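Local coordinates for intestinal fatty acid binding protein (Rattus norvegicus, PDB 1ICM), which binds long-chain fatty acids such as myristate inside a beta-barrel cavity and probably serves in their intracellular handling in the intestine, at residues T116-E120 and G121-K125. Numbering follows the deposited sequence.
Sequences TYTYE and GVEAK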
loop_
_atom_site.group_PDB
_atom_site.type_symbol
_atom_site.label_atom_id
_atom_site.label_comp_id
_atom_site.label_asym_id
_atom_site.label_seq_id
_atom_site.Cartn_x
_atom_site.Cartn_y
_atom_site.Cartn_z
ATOM N N THR A 116 4.893 0.656 5.317
ATOM C CA THR A 116 4.416 1.410 6.477
ATOM C C THR A 116 3.503 2.525 5.968
ATOM O O THR A 116 3.754 3.137 4.912
ATOM C CB THR A 116 5.625 2.106 7.143
ATOM O OG1 THR A 116 6.500 1.099 7.571
ATOM C CG2 THR A 116 5.258 2.805 8.445
ATOM N N TYR A 117 2.470 2.814 6.755
ATOM C CA TYR A 117 1.583 3.923 6.414
ATOM C C TYR A 117 1.422 4.861 7.631
ATOM O O TYR A 117 1.444 4.444 8.800
ATOM C CB TYR A 117 0.122 3.470 6.111
ATOM C CG TYR A 117 -0.106 2.233 5.252
ATOM C CD1 TYR A 117 0.384 2.183 3.943
ATOM C CD2 TYR A 117 -0.840 1.143 5.727
ATOM C CE1 TYR A 117 0.174 1.065 3.131
ATOM C CE2 TYR A 117 -1.076 0.025 4.918
ATOM C CZ TYR A 117 -0.552 -0.022 3.622
ATOM O OH TYR A 117 -0.752 -1.123 2.813
ATOM N N THR A 118 1.141 6.123 7.343
ATOM C CA THR A 118 0.809 7.059 8.413
ATOM C C THR A 118 -0.382 7.900 7.931
ATOM O O THR A 118 -0.470 8.328 6.777
ATOM C CB THR A 118 1.930 8.043 8.855
ATOM O OG1 THR A 118 2.349 8.772 7.714
ATOM C CG2 THR A 118 3.125 7.314 9.466
ATOM N N TYR A 119 -1.279 8.153 8.874
ATOM C CA TYR A 119 -2.453 8.952 8.579
ATOM C C TYR A 119 -2.994 9.562 9.884
ATOM O O TYR A 119 -3.217 8.833 10.869
ATOM C CB TYR A 119 -3.558 8.079 7.947
ATOM C CG TYR A 119 -4.849 8.828 7.677
ATOM C CD1 TYR A 119 -4.976 9.685 6.581
ATOM C CD2 TYR A 119 -5.967 8.587 8.466
ATOM C CE1 TYR A 119 -6.136 10.382 6.238
ATOM C CE2 TYR A 119 -7.149 9.254 8.128
ATOM C CZ TYR A 119 -7.233 10.153 7.062
ATOM O OH TYR A 119 -8.422 10.783 6.762
ATOM N N GLU A 120 -3.101 10.898 9.892
ATOM C CA GLU A 120 -3.623 11.666 10.997
ATOM C C GLU A 120 -3.039 11.286 12.306
ATOM O O GLU A 120 -3.756 11.144 13.280
ATOM C CB GLU A 120 -5.137 11.493 11.079
ATOM C CG GLU A 120 -5.841 12.208 9.926
ATOM C CD GLU A 120 -5.667 13.693 10.076
ATOM O OE1 GLU A 120 -6.383 14.165 11.077
ATOM O OE2 GLU A 120 -4.951 14.367 9.352
ATOM N N GLY A 121 -1.736 11.057 12.338
ATOM C CA GLY A 121 -1.139 10.687 13.612
ATOM C C GLY A 121 -1.111 9.213 13.999
ATOM O O GLY A 121 -0.643 8.872 15.104
ATOM N N VAL A 122 -1.571 8.328 13.093
ATOM C CA VAL A 122 -1.545 6.901 13.420
ATOM C C VAL A 122 -0.681 6.222 12.349
ATOM O O VAL A 122 -0.740 6.579 11.154
ATOM C CB VAL A 122 -2.958 6.314 13.271
ATOM C CG1 VAL A 122 -2.944 4.843 13.671
ATOM C CG2 VAL A 122 -3.876 7.077 14.224
ATOM N N GLU A 123 0.094 5.267 12.858
ATOM C CA GLU A 123 1.005 4.505 11.993
ATOM C C GLU A 123 0.538 3.049 11.937
ATOM O O GLU A 123 0.024 2.514 12.927
ATOM C CB GLU A 123 2.391 4.499 12.701
ATOM C CG GLU A 123 3.537 3.775 11.956
ATOM C CD GLU A 123 4.719 3.441 12.855
ATOM O OE1 GLU A 123 4.815 3.679 14.045
ATOM O OE2 GLU A 123 5.687 2.852 12.221
ATOM N N ALA A 124 0.759 2.391 10.801
ATOM C CA ALA A 124 0.416 0.972 10.695
ATOM C C ALA A 124 1.460 0.341 9.779
ATOM O O ALA A 124 2.037 1.022 8.931
ATOM C CB ALA A 124 -0.913 0.743 9.993
ATOM N N LYS A 125 1.694 -0.965 9.896
ATOM C CA LYS A 125 2.594 -1.647 8.973
ATOM C C LYS A 125 1.945 -2.971 8.535
ATOM O O LYS A 125 1.172 -3.632 9.288
ATOM C CB LYS A 125 3.867 -2.119 9.643
ATOM C CG LYS A 125 4.573 -1.065 10.455
ATOM C CD LYS A 125 6.061 -1.340 10.362
ATOM C CE LYS A 125 6.806 -0.988 11.635
ATOM N NZ LYS A 125 6.625 0.399 12.082
#
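Thr116 sits beside the Glu123–Lys125 ion pair on one face of a tight antiparallel hairpin. Its OG1 lies alongside the aliphatic part of Lys125, 3.7 Å from CD, and its CG2 comes within 3.8 Å of Glu123 OE2. Glu123, its CG swung away from the backbone N (chi1 -179°) and its chain extended, runs obliquely past this methyl to meet Lys125 NZ at 2.6 Å from OE2; the lysine, bent along its length, folds back to the same point. A glycine in place of Thr116 would probably open a gap beside the salt bridge and leave the lysine methylenes freer to turn.

On the other face, Ala124 CB meets the Tyr117 ring obliquely, 4.3 Å from CD2, while the Tyr117 side chain also touches the bound myristate. Phe17 of helix 14-21 packs on both Ala124 and Tyr119. Glu120 CG lies over the centre of one face of the Tyr119 ring, 3.6 Å above its plane.

Two hydrogen-bonded pairs, Tyr117 with Ala124 and Tyr119 with Val122, set this register. Tyr117 N reaches Ala124 O in a nearly straight bond (2.9 Å, 170°), whereas Val122 N approaches Tyr119 O at 2.8 Å from well above the carbonyl plane as the chain reverses. Gly121, with its positive phi, fits where a CB would clash with Glu120 O. The reversal is a type I' turn from Tyr119 to Val122, giving a beta hairpin with a two-residue loop, Glu120-Gly121, that joins strands 112-119 and 122-130 in the antiparallel barrel of the fatty-acid binding proteins, with Tyr117 contributing to the lipid cavity.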